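Local coordinates for protein thioesterase PA1618 (Pseudomonas aeruginosa, PDB 4QD8) that binds phenacyl-CoA and probably hydrolyses acyl-CoA thioesters, as a hotdog-fold member of the PaaI thioesterase family, at residues Q12-Q17 / I27-F32; S40-S45 / S97-A102; L85-N90 / A131-A136. All coordinates share one frame; numbering follows the deposited sequence.

How the interactions relate
From the N terminus, interaction 1 comes first: it closes a short nine-residue connection, which carries helix 21-25, by setting helix 10-15 against strand 28-32. That strand leads into strand 36-42, its antiparallel neighbour, so interaction 1, in series with both others, touches interaction 2 directly, through the backbone bond of Arg28 with Ser40 and through Ile27 on Met41. Interaction 2 then closes a far longer loop, holding the central helix 56-72 and strand 80-91. Within that loop interaction 3 opens, pairing strand 80-91 with the last strand, 127-139, and it ends beyond interaction 2, so the two cross along the chain. Their centres lie about 20 Å apart, joined through the strands of one antiparallel sheet.

Interaction 1 (Q12-Q17 / I27-F32); sequences QLNASQ and IRFEAF
Leu13 lays its CB over one face of the Phe29 ring, with Leu13 CB 3.9 Å from Phe29 CG. The approach is a CH-pi contact displaced from the ring centre toward the rim, and the two side chains cross at about a right angle; Leu13 CD1 continues along the same side toward CD2 of the ring. The rim of the phenyl group meets polar atoms instead. Asn14 OD1 and Gln17 OE1 both lie near the ring plane, the latter 3.6 Å from Phe29 CE1.

These amides are placed by the strand backbone they serve. Asn14 offers both ends of its side chain to one residue: Phe29 N donates to Asn14 OD1 at 2.8 Å, in the plane of the amide carbonyl and on a lone pair, while Asn14 ND2 returns a bond of 3.2 Å to Phe29 O, again on a lone pair. Gripped at two points, the amide is fixed in its rotation. Its CG stands anti to its own carbonyl carbon (chi1 -73°), which lets the group reach from the flank of the helix to the strand. Gln17, extended beyond CG, gives a third bond from NE2 to Ile27 O at 3.0 Å; the donor sits above that carbonyl's plane, and its N-H points to the oxygen at 155°. Gln17 OE1 is then turned toward the methyl Ile27 CG2.

Alternate backbone groups of the strand face the other way, Arg28 bonding to Ser40 and Glu30 with Ala31 forming a classic beta bulge opposite Thr38. Met69 of helix 56-72 packs on Leu13. The paired use of N-H and C=O by Asn14 imitates a hydrogen-bonded antiparallel neighbour, with side-chain amides of helix 10-15 and of the turn that follows it supplying the partners for one edge of a strand in the hotdog sheet.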
ATOM      1  N   GLN A  12     -27.042  15.592  -6.567  1.00 23.89           N
ATOM      2  CA  GLN A  12     -26.247  15.554  -7.786  1.00 26.27           C
ATOM      3  C   GLN A  12     -25.214  14.443  -7.701  1.00 19.19           C
ATOM      4  O   GLN A  12     -24.985  13.713  -8.677  1.00 22.26           O
ATOM      5  CB  GLN A  12     -25.526  16.891  -7.997  1.00 27.69           C
ATOM      6  CG  GLN A  12     -26.412  18.079  -8.332  1.00 34.83           C
ATOM      7  CD  GLN A  12     -25.631  19.385  -8.328  1.00 41.06           C
ATOM      8  OE1 GLN A  12     -24.801  19.621  -7.449  1.00 45.37           O
ATOM      9  NE2 GLN A  12     -25.884  20.233  -9.319  1.00 45.77           N
ATOM     10  N   LEU A  13     -24.576  14.319  -6.542  1.00 22.11           N
ATOM     11  CA  LEU A  13     -23.564  13.278  -6.359  1.00 23.25           C
ATOM     12  C   LEU A  13     -24.206  11.916  -6.597  1.00 19.20           C
ATOM     13  O   LEU A  13     -23.685  11.088  -7.353  1.00 22.09           O
ATOM     14  CB  LEU A  13     -22.925  13.338  -4.966  1.00 20.76           C
ATOM     15  CG  LEU A  13     -22.237  14.656  -4.571  1.00 23.82           C
ATOM     16  CD1 LEU A  13     -21.563  14.514  -3.223  1.00 26.35           C
ATOM     17  CD2 LEU A  13     -21.236  15.069  -5.618  1.00 30.19           C
ATOM     18  N   ASN A  14     -25.353  11.692  -5.966  1.00 21.81           N
ATOM     19  CA  ASN A  14     -26.070  10.439  -6.160  1.00 19.19           C
ATOM     20  C   ASN A  14     -26.579  10.259  -7.577  1.00 20.24           C
ATOM     21  O   ASN A  14     -26.394   9.206  -8.178  1.00 20.08           O
ATOM     22  CB  ASN A  14     -27.208  10.303  -5.151  1.00 18.60           C
ATOM     23  CG  ASN A  14     -26.700   9.996  -3.757  1.00 21.09           C
ATOM     24  OD1 ASN A  14     -25.783   9.193  -3.593  1.00 20.81           O
ATOM     25  ND2 ASN A  14     -27.269  10.643  -2.751  1.00 21.08           N
ATOM     26  N   ALA A  15     -27.227  11.290  -8.114  1.00 18.23           N
ATOM     27  CA  ALA A  15     -27.723  11.228  -9.481  1.00 22.24           C
ATOM     28  C   ALA A  15     -26.609  10.944 -10.499  1.00 19.87           C
ATOM     29  O   ALA A  15     -26.833  10.266 -11.498  1.00 22.28           O
ATOM     30  CB  ALA A  15     -28.475  12.521  -9.841  1.00 19.75           C
ATOM     31  N   SER A  16     -25.406  11.453 -10.234  1.00 22.18           N
ATOM     32  CA  SER A  16     -24.311  11.321 -11.198  1.00 25.56           C
ATOM     33  C   SER A  16     -23.832   9.882 -11.358  1.00 23.49           C
ATOM     34  O   SER A  16     -23.142   9.559 -12.325  1.00 25.66           O
ATOM     35  CB  SER A  16     -23.143  12.249 -10.840  1.00 25.40           C
ATOM     36  OG  SER A  16     -22.492  11.838  -9.652  1.00 29.43           O
ATOM     37  N   GLN A  17     -24.223   9.006 -10.433  1.00 24.37           N
ATOM     38  CA  GLN A  17     -23.776   7.616 -10.465  1.00 24.69           C
ATOM     39  C   GLN A  17     -24.582   6.725 -11.390  1.00 26.95           C
ATOM     40  O   GLN A  17     -24.289   5.538 -11.521  1.00 25.15           O
ATOM     41  CB  GLN A  17     -23.835   7.007  -9.068  1.00 23.17           C
ATOM     42  CG  GLN A  17     -22.943   7.651  -8.065  1.00 21.62           C
ATOM     43  CD  GLN A  17     -22.927   6.872  -6.782  1.00 24.90           C
ATOM     44  OE1 GLN A  17     -21.887   6.350  -6.375  1.00 25.09           O
ATOM     45  NE2 GLN A  17     -24.086   6.769  -6.136  1.00 25.20           N
ATOM     46  N   ILE A  27     -24.408   2.506  -3.586  1.00 20.35           N
ATOM     47  CA  ILE A  27     -23.662   3.551  -2.894  1.00 19.95           C
ATOM     48  C   ILE A  27     -24.495   4.827  -2.801  1.00 17.86           C
ATOM     49  O   ILE A  27     -25.084   5.286  -3.786  1.00 19.56           O
ATOM     50  CB  ILE A  27     -22.289   3.820  -3.558  1.00 18.17           C
ATOM     51  CG1 ILE A  27     -21.386   2.593  -3.415  1.00 17.15           C
ATOM     52  CG2 ILE A  27     -21.616   5.052  -2.933  1.00 17.45           C
ATOM     53  CD1 ILE A  27     -20.022   2.708  -4.158  1.00 19.47           C
ATOM     54  N   ARG A  28     -24.567   5.369  -1.594  1.00 17.48           N
ATOM     55  CA  ARG A  28     -25.367   6.552  -1.332  1.00 19.75           C
ATOM     56  C   ARG A  28     -24.511   7.591  -0.627  1.00 19.79           C
ATOM     57  O   ARG A  28     -24.018   7.342   0.473  1.00 19.24           O
ATOM     58  CB  ARG A  28     -26.573   6.171  -0.458  1.00 22.57           C
ATOM     59  CG  ARG A  28     -27.524   7.319  -0.158  1.00 29.62           C
ATOM     60  CD  ARG A  28     -28.662   6.868   0.757  1.00 33.99           C
ATOM     61  NE  ARG A  28     -28.207   6.597   2.123  1.00 37.05           N
ATOM     62  CZ  ARG A  28     -28.757   5.698   2.935  1.00 38.35           C
ATOM     63  NH1 ARG A  28     -29.783   4.967   2.525  1.00 38.97           N
ATOM     64  NH2 ARG A  28     -28.268   5.518   4.156  1.00 39.31           N
ATOM     65  N   PHE A  29     -24.318   8.747  -1.265  1.00 18.20           N
ATOM     66  CA  PHE A  29     -23.687   9.875  -0.585  1.00 19.60           C
ATOM     67  C   PHE A  29     -24.676  10.429   0.427  1.00 19.84           C
ATOM     68  O   PHE A  29     -25.808  10.754   0.061  1.00 21.89           O
ATOM     69  CB  PHE A  29     -23.253  10.938  -1.594  1.00 20.10           C
ATOM     70  CG  PHE A  29     -22.119  10.478  -2.466  1.00 19.45           C
ATOM     71  CD1 PHE A  29     -22.363   9.717  -3.596  1.00 18.13           C
ATOM     72  CD2 PHE A  29     -20.805  10.761  -2.118  1.00 18.30           C
ATOM     73  CE1 PHE A  29     -21.311   9.254  -4.386  1.00 21.61           C
ATOM     74  CE2 PHE A  29     -19.755  10.312  -2.893  1.00 18.77           C
ATOM     75  CZ  PHE A  29     -20.006   9.551  -4.033  1.00 17.99           C
ATOM     76  N   GLU A  30     -24.247  10.519   1.687  1.00 21.37           N
ATOM     77  CA  GLU A  30     -25.156  10.713   2.816  1.00 23.73           C
ATOM     78  C   GLU A  30     -25.020  12.044   3.517  1.00 24.85           C
ATOM     79  O   GLU A  30     -25.999  12.595   4.027  1.00 28.54           O
ATOM     80  CB  GLU A  30     -24.870   9.663   3.883  1.00 27.14           C
ATOM     81  CG  GLU A  30     -24.721   8.272   3.363  1.00 28.34           C
ATOM     82  CD  GLU A  30     -25.191   7.268   4.366  1.00 33.85           C
ATOM     83  OE1 GLU A  30     -26.079   6.463   4.006  1.00 38.03           O
ATOM     84  OE2 GLU A  30     -24.670   7.292   5.508  1.00 34.29           O
ATOM     85  N   ALA A  31     -23.789  12.527   3.610  1.00 20.76           N
ATOM     86  CA  ALA A  31     -23.488  13.651   4.480  1.00 24.13           C
ATOM     87  C   ALA A  31     -22.196  14.319   4.070  1.00 22.25           C
ATOM     88  O   ALA A  31     -21.343  13.712   3.418  1.00 21.64           O
ATOM     89  CB  ALA A  31     -23.387  13.183   5.920  1.00 23.66           C
ATOM     90  N   PHE A  32     -22.059  15.581   4.451  1.00 22.56           N
ATOM     91  CA  PHE A  32     -20.792  16.276   4.316  1.00 22.65           C
ATOM     92  C   PHE A  32     -20.681  17.371   5.364  1.00 25.11           C
ATOM     93  O   PHE A  32     -21.680  17.788   5.952  1.00 21.63           O
ATOM     94  CB  PHE A  32     -20.622  16.846   2.907  1.00 21.00           C
ATOM     95  CG  PHE A  32     -21.519  18.017   2.600  1.00 25.44           C
ATOM     96  CD1 PHE A  32     -21.104  19.317   2.865  1.00 26.58           C
ATOM     97  CD2 PHE A  32     -22.770  17.813   2.027  1.00 26.72           C
ATOM     98  CE1 PHE A  32     -21.926  20.398   2.576  1.00 29.01           C
ATOM     99  CE2 PHE A  32     -23.601  18.889   1.730  1.00 28.88           C
ATOM    100  CZ  PHE A  32     -23.176  20.185   2.009  1.00 28.07           C
TER

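Interaction 2 (S40-S45 / S97-A102); sequences SMPVDS and SGRVTA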
ATOM      1  N   SER A  40     -22.412   5.611   2.153  1.00 18.88           N
ATOM      2  CA  SER A  40     -22.621   4.273   2.686  1.00 17.98           C
ATOM      3  C   SER A  40     -23.027   3.319   1.576  1.00 18.20           C
ATOM      4  O   SER A  40     -23.362   3.747   0.469  1.00 18.33           O
ATOM      5  CB  SER A  40     -23.683   4.286   3.780  1.00 21.25           C
ATOM      6  OG  SER A  40     -24.961   4.532   3.220  1.00 22.11           O
ATOM      7  N   MET A  41     -22.988   2.025   1.871  1.00 18.08           N
ATOM      8  CA  MET A  41     -23.250   1.003   0.876  1.00 19.23           C
ATOM      9  C   MET A  41     -23.863  -0.182   1.593  1.00 18.69           C
ATOM     10  O   MET A  41     -23.445  -0.509   2.694  1.00 16.70           O
ATOM     11  CB  MET A  41     -21.930   0.576   0.236  1.00 16.35           C
ATOM     12  CG  MET A  41     -22.047  -0.370  -0.959  1.00 18.83           C
ATOM     13  SD  MET A  41     -20.427  -0.742  -1.669  1.00 20.00           S
ATOM     14  CE  MET A  41     -19.626  -1.490  -0.258  1.00 18.74           C
ATOM     15  N   PRO A  42     -24.858  -0.832   0.969  1.00 20.25           N
ATOM     16  CA  PRO A  42     -25.434  -2.031   1.597  1.00 21.45           C
ATOM     17  C   PRO A  42     -24.466  -3.205   1.627  1.00 20.09           C
ATOM     18  O   PRO A  42     -23.631  -3.353   0.728  1.00 18.25           O
ATOM     19  CB  PRO A  42     -26.614  -2.375   0.676  1.00 21.70           C
ATOM     20  CG  PRO A  42     -26.243  -1.757  -0.653  1.00 22.82           C
ATOM     21  CD  PRO A  42     -25.554  -0.473  -0.277  1.00 21.97           C
ATOM     22  N   VAL A  43     -24.568  -4.017   2.678  1.00 17.70           N
ATOM     23  CA  VAL A  43     -23.852  -5.283   2.757  1.00 18.22           C
ATOM     24  C   VAL A  43     -24.869  -6.380   2.469  1.00 20.88           C
ATOM     25  O   VAL A  43     -25.615  -6.808   3.363  1.00 21.02           O
ATOM     26  CB  VAL A  43     -23.199  -5.479   4.142  1.00 17.52           C
ATOM     27  CG1 VAL A  43     -22.455  -6.797   4.207  1.00 19.60           C
ATOM     28  CG2 VAL A  43     -22.253  -4.303   4.453  1.00 20.35           C
ATOM     29  N   ASP A  44     -24.922  -6.804   1.209  1.00 20.18           N
ATOM     30  CA  ASP A  44     -25.908  -7.790   0.781  1.00 20.67           C
ATOM     31  C   ASP A  44     -25.381  -8.580  -0.417  1.00 19.67           C
ATOM     32  O   ASP A  44     -24.183  -8.578  -0.668  1.00 18.18           O
ATOM     33  CB  ASP A  44     -27.295  -7.147   0.540  1.00 21.53           C
ATOM     34  CG  ASP A  44     -27.308  -6.124  -0.594  1.00 23.05           C
ATOM     35  OD1 ASP A  44     -26.485  -6.199  -1.528  1.00 24.74           O
ATOM     36  OD2 ASP A  44     -28.186  -5.243  -0.558  1.00 27.47           O
ATOM     37  N   SER A  45     -26.256  -9.270  -1.146  1.00 21.28           N
ATOM     38  CA  SER A  45     -25.807 -10.095  -2.269  1.00 21.71           C
ATOM     39  C   SER A  45     -25.074  -9.308  -3.359  1.00 21.26           C
ATOM     40  O   SER A  45     -24.272  -9.871  -4.107  1.00 22.78           O
ATOM     41  CB  SER A  45     -26.981 -10.876  -2.873  1.00 23.96           C
ATOM     42  OG  SER A  45     -27.995  -9.993  -3.297  1.00 29.52           O
ATOM     43  N   SER A  97     -24.051  -8.072   7.146  1.00 21.17           N
ATOM     44  CA  SER A  97     -25.325  -7.448   6.812  1.00 22.16           C
ATOM     45  C   SER A  97     -25.338  -5.997   7.249  1.00 22.48           C
ATOM     46  O   SER A  97     -24.341  -5.486   7.773  1.00 21.88           O
ATOM     47  CB  SER A  97     -26.477  -8.203   7.480  1.00 24.43           C
ATOM     48  OG  SER A  97     -26.282  -8.233   8.880  1.00 29.23           O
ATOM     49  N   GLY A  98     -26.470  -5.334   7.036  1.00 23.85           N
ATOM     50  CA  GLY A  98     -26.589  -3.914   7.311  1.00 23.44           C
ATOM     51  C   GLY A  98     -25.913  -3.096   6.230  1.00 21.09           C
ATOM     52  O   GLY A  98     -25.953  -3.459   5.055  1.00 19.81           O
ATOM     53  N   ARG A  99     -25.303  -1.984   6.630  1.00 21.59           N
ATOM     54  CA  ARG A  99     -24.590  -1.122   5.687  1.00 21.73           C
ATOM     55  C   ARG A  99     -23.187  -0.825   6.192  1.00 20.98           C
ATOM     56  O   ARG A  99     -22.909  -0.893   7.394  1.00 21.68           O
ATOM     57  CB  ARG A  99     -25.338   0.201   5.475  1.00 19.70           C
ATOM     58  CG  ARG A  99     -26.763   0.056   4.933  1.00 23.09           C
ATOM     59  CD  ARG A  99     -27.416   1.411   4.746  1.00 24.65           C
ATOM     60  NE  ARG A  99     -26.819   2.184   3.660  1.00 23.50           N
ATOM     61  CZ  ARG A  99     -27.031   1.950   2.369  1.00 29.04           C
ATOM     62  NH1 ARG A  99     -27.821   0.951   1.991  1.00 29.81           N
ATOM     63  NH2 ARG A  99     -26.450   2.709   1.444  1.00 27.78           N
ATOM     64  N   VAL A 100     -22.301  -0.496   5.260  1.00 18.25           N
ATOM     65  CA  VAL A 100     -20.967  -0.048   5.623  1.00 18.10           C
ATOM     66  C   VAL A 100     -20.862   1.434   5.267  1.00 15.17           C
ATOM     67  O   VAL A 100     -21.281   1.853   4.182  1.00 16.62           O
ATOM     68  CB  VAL A 100     -19.866  -0.899   4.947  1.00 17.25           C
ATOM     69  CG1 VAL A 100     -20.019  -0.916   3.434  1.00 15.92           C
ATOM     70  CG2 VAL A 100     -18.476  -0.418   5.366  1.00 17.56           C
ATOM     71  N   THR A 101     -20.341   2.227   6.200  1.00 15.16           N
ATOM     72  CA  THR A 101     -20.287   3.685   6.047  1.00 16.58           C
ATOM     73  C   THR A 101     -18.837   4.153   5.947  1.00 16.87           C
ATOM     74  O   THR A 101     -18.011   3.782   6.780  1.00 18.10           O
ATOM     75  CB  THR A 101     -20.961   4.365   7.250  1.00 18.77           C
ATOM     76  OG1 THR A 101     -22.339   3.973   7.303  1.00 21.55           O
ATOM     77  CG2 THR A 101     -20.891   5.884   7.131  1.00 20.55           C
ATOM     78  N   ALA A 102     -18.536   4.958   4.927  1.00 17.94           N
ATOM     79  CA  ALA A 102     -17.176   5.445   4.710  1.00 16.57           C
ATOM     80  C   ALA A 102     -17.144   6.951   4.916  1.00 16.86           C
ATOM     81  O   ALA A 102     -18.046   7.656   4.473  1.00 16.79           O
ATOM     82  CB  ALA A 102     -16.711   5.101   3.300  1.00 17.45           C
TER
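Ser40 OG is held by two nitrogens of Arg99, NE at 3.0 Å and NH2 at 2.9 Å, a side-on grip lying exactly in the guanidinium plane. Placing OG between backbone N and carbonyl carbon (chi1 70°) turns it to the arginine; Ser40 OG probably also hydrogen-bonds Glu30 OE1, at a very short distance, so it sits between an arginine and a carboxylate. Because the Arg99 chain bends at chi3, its guanidinium folds back over the Met41-Pro42 peptide, with Met41 C over the centre of one face and Pro42 N nearer the rim.

Underneath, the strands pair antiparallel at 162°. Met41 and Val100 form the hydrogen-bonded pair, Val100 N to Met41 O at 2.8 Å and Met41 N to Val100 O at 2.9 Å. Pro42 falls at a non-hydrogen-bonded position opposite Arg99, and Val43 N makes the next bond, to Gly98 O at 2.8 Å. On the face carrying Met41 and Val100 the side chains run side by side, Met41 CE 3.8 Å from Val100 CG1, with Val43 CG2 alongside.

That apolar face rests on Leu62 of helix 56-72, while strand 28-32 flanks strand 36-42, and strand 113-121 adjoins strand 99-106, where Leu120 packs on Val100.

Interaction 3 (L85-N90 / A131-A136); sequences LEVNAN and ARLTMA
Leu85 and Glu86 both donate their backbone N-H to Thr134 O, at 2.7 Å from Leu85 N and 3.1 Å from Glu86 N, the classic beta bulge of this antiparallel pair in the hotdog sheet. Past the bulge the register is regular: Thr134 N bonds back to Glu86 O, and Asn88 and Arg132 exchange both of their backbone bonds.

Val87, Ala89, Ala131 and Leu133 occupy one face of the sheet. Leu133 CD1 reaches across to Val87 CB at 3.9 Å, and Ala89 meets Ala131 methyl to methyl. Helix 56-72 lies against this face, Glu64 touching Val87 and Ala63 touching Ala131.

On the face of Glu86, Asn88, Arg132 and Thr134, Asn88 ND2 stands 3.7 Å above the guanidinium plane of Arg132, nearer its rim than its centre, with the two planes 57° apart. The N-H of Asn88 ND2 is directed instead to Glu86 OE1 (3.3 Å), on its syn lone pair. Asn88 OD1 accepts from Arg132 NH2 of the third subunit, and Arg132 NH2 of this chain likewise donates to Asn88 OD1 of that subunit, while strand 80-91 pairs antiparallel with its counterpart in the second subunit, carrying the sheet across that interface.

Thr134 OG1, beside Asn90 of the third subunit, accepts a hydrogen bond from a water 2.7 Å away, which lies 2.8 Å from Glu86 OE1 and bridges the two side chains.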
ATOM      1  N   LEU A  85      -4.900   6.955  -8.720  1.00 15.48           N
ATOM      2  CA  LEU A  85      -3.521   6.626  -9.050  1.00 15.34           C
ATOM      3  C   LEU A  85      -3.011   5.447  -8.221  1.00 14.83           C
ATOM      4  O   LEU A  85      -2.402   4.524  -8.752  1.00 15.53           O
ATOM      5  CB  LEU A  85      -2.624   7.852  -8.856  1.00 15.33           C
ATOM      6  CG  LEU A  85      -1.144   7.719  -9.213  1.00 18.55           C
ATOM      7  CD1 LEU A  85      -0.997   7.566 -10.712  1.00 22.98           C
ATOM      8  CD2 LEU A  85      -0.353   8.929  -8.714  1.00 22.69           C
ATOM      9  N   GLU A  86      -3.245   5.495  -6.917  1.00 14.07           N
ATOM     10  CA  GLU A  86      -2.846   4.392  -6.043  1.00 16.77           C
ATOM     11  C   GLU A  86      -3.878   4.245  -4.953  1.00 14.20           C
ATOM     12  O   GLU A  86      -4.403   5.229  -4.448  1.00 14.72           O
ATOM     13  CB  GLU A  86      -1.472   4.675  -5.419  1.00 17.75           C
ATOM     14  CG  GLU A  86      -0.645   3.405  -5.124  1.00 18.44           C
ATOM     15  CD  GLU A  86      -0.958   2.781  -3.790  1.00 21.91           C
ATOM     16  OE1 GLU A  86      -1.621   3.431  -2.953  1.00 22.81           O
ATOM     17  OE2 GLU A  86      -0.515   1.626  -3.577  1.00 21.43           O
ATOM     18  N   VAL A  87      -4.185   3.014  -4.574  1.00 14.24           N
ATOM     19  CA  VAL A  87      -5.117   2.818  -3.472  1.00 14.31           C
ATOM     20  C   VAL A  87      -4.611   1.673  -2.618  1.00 14.61           C
ATOM     21  O   VAL A  87      -3.991   0.742  -3.119  1.00 14.91           O
ATOM     22  CB  VAL A  87      -6.567   2.544  -3.975  1.00 15.88           C
ATOM     23  CG1 VAL A  87      -6.676   1.205  -4.727  1.00 15.49           C
ATOM     24  CG2 VAL A  87      -7.559   2.620  -2.809  1.00 14.07           C
ATOM     25  N   ASN A  88      -4.870   1.752  -1.326  1.00 13.61           N
ATOM     26  CA  ASN A  88      -4.516   0.657  -0.432  1.00 15.50           C
ATOM     27  C   ASN A  88      -5.541   0.597   0.685  1.00 15.23           C
ATOM     28  O   ASN A  88      -6.224   1.576   0.957  1.00 14.60           O
ATOM     29  CB  ASN A  88      -3.095   0.811   0.116  1.00 14.77           C
ATOM     30  CG  ASN A  88      -2.887   2.121   0.870  1.00 16.61           C
ATOM     31  OD1 ASN A  88      -3.407   2.315   1.970  1.00 16.68           O
ATOM     32  ND2 ASN A  88      -2.154   3.044   0.254  1.00 18.67           N
ATOM     33  N   ALA A  89      -5.685  -0.564   1.304  1.00 12.42           N
ATOM     34  CA  ALA A  89      -6.657  -0.704   2.384  1.00 12.94           C
ATOM     35  C   ALA A  89      -6.252  -1.825   3.324  1.00 16.76           C
ATOM     36  O   ALA A  89      -5.717  -2.843   2.887  1.00 16.41           O
ATOM     37  CB  ALA A  89      -8.046  -0.986   1.809  1.00 14.69           C
ATOM     38  N   ASN A  90      -6.492  -1.617   4.611  1.00 11.52           N
ATOM     39  CA  ASN A  90      -6.495  -2.742   5.560  1.00 13.79           C
ATOM     40  C   ASN A  90      -7.924  -3.161   5.855  1.00 14.13           C
ATOM     41  O   ASN A  90      -8.757  -2.334   6.214  1.00 15.03           O
ATOM     42  CB  ASN A  90      -5.797  -2.360   6.868  1.00 16.00           C
ATOM     43  CG  ASN A  90      -4.312  -2.631   6.837  1.00 19.72           C
ATOM     44  OD1 ASN A  90      -3.835  -3.669   7.326  1.00 20.41           O
ATOM     45  ND2 ASN A  90      -3.564  -1.710   6.260  1.00 16.04           N
ATOM     46  N   ALA A 131      -8.763   2.886   4.428  1.00 12.45           N
ATOM     47  CA  ALA A 131      -8.189   2.972   3.092  1.00 12.83           C
ATOM     48  C   ALA A 131      -7.426   4.270   2.947  1.00 14.18           C
ATOM     49  O   ALA A 131      -7.739   5.254   3.612  1.00 14.55           O
ATOM     50  CB  ALA A 131      -9.274   2.877   2.021  1.00 14.78           C
ATOM     51  N   ARG A 132      -6.421   4.266   2.082  1.00 14.84           N
ATOM     52  CA  ARG A 132      -5.803   5.526   1.678  1.00 14.72           C
ATOM     53  C   ARG A 132      -5.762   5.597   0.163  1.00 12.69           C
ATOM     54  O   ARG A 132      -5.398   4.634  -0.531  1.00 13.62           O
ATOM     55  CB  ARG A 132      -4.419   5.722   2.310  1.00 12.76           C
ATOM     56  CG  ARG A 132      -3.921   7.179   2.181  1.00 13.56           C
ATOM     57  CD  ARG A 132      -2.673   7.455   3.022  1.00 14.35           C
ATOM     58  NE  ARG A 132      -1.503   6.800   2.460  1.00 15.69           N
ATOM     59  CZ  ARG A 132      -0.955   5.687   2.931  1.00 17.98           C
ATOM     60  NH1 ARG A 132      -1.440   5.108   4.026  1.00 17.62           N
ATOM     61  NH2 ARG A 132       0.091   5.164   2.313  1.00 19.49           N
ATOM     62  N   LEU A 133      -6.193   6.735  -0.366  1.00 12.10           N
ATOM     63  CA  LEU A 133      -6.340   6.877  -1.807  1.00 13.24           C
ATOM     64  C   LEU A 133      -5.507   8.045  -2.318  1.00 12.39           C
ATOM     65  O   LEU A 133      -5.574   9.142  -1.764  1.00 13.44           O
ATOM     66  CB  LEU A 133      -7.808   7.153  -2.146  1.00 14.77           C
ATOM     67  CG  LEU A 133      -8.138   7.408  -3.625  1.00 12.87           C
ATOM     68  CD1 LEU A 133      -7.823   6.199  -4.494  1.00 16.92           C
ATOM     69  CD2 LEU A 133      -9.638   7.785  -3.726  1.00 15.73           C
ATOM     70  N   THR A 134      -4.709   7.783  -3.345  1.00 13.80           N
ATOM     71  CA  THR A 134      -3.981   8.833  -4.076  1.00 14.03           C
ATOM     72  C   THR A 134      -4.629   9.058  -5.441  1.00 14.46           C
ATOM     73  O   THR A 134      -4.705   8.139  -6.256  1.00 14.09           O
ATOM     74  CB  THR A 134      -2.529   8.436  -4.273  1.00 14.23           C
ATOM     75  OG1 THR A 134      -1.965   8.125  -2.996  1.00 17.31           O
ATOM     76  CG2 THR A 134      -1.713   9.582  -4.931  1.00 17.25           C
ATOM     77  N   MET A 135      -5.096  10.287  -5.678  1.00 14.12           N
ATOM     78  CA  MET A 135      -5.701  10.673  -6.952  1.00 16.40           C
ATOM     79  C   MET A 135      -4.688  11.470  -7.750  1.00 16.88           C
ATOM     80  O   MET A 135      -3.907  12.220  -7.180  1.00 17.25           O
ATOM     81  CB  MET A 135      -6.921  11.569  -6.701  1.00 16.94           C
ATOM     82  CG  MET A 135      -8.041  10.903  -5.912  1.00 17.70           C
ATOM     83  SD  MET A 135      -8.807   9.552  -6.824  1.00 18.91           S
ATOM     84  CE  MET A 135      -9.522  10.432  -8.222  1.00 18.92           C
ATOM     85  N   ALA A 136      -4.695  11.298  -9.068  1.00 16.30           N
ATOM     86  CA  ALA A 136      -3.914  12.161  -9.954  1.00 17.81           C
ATOM     87  C   ALA A 136      -4.813  13.289 -10.452  1.00 18.70           C
ATOM     88  O   ALA A 136      -5.976  13.074 -10.779  1.00 19.71           O
ATOM     89  CB  ALA A 136      -3.374  11.381 -11.118  1.00 17.60           C
TER
HETATM   90  O   HOH W   1      -2.462   5.780  -1.754  1.00 18.64           O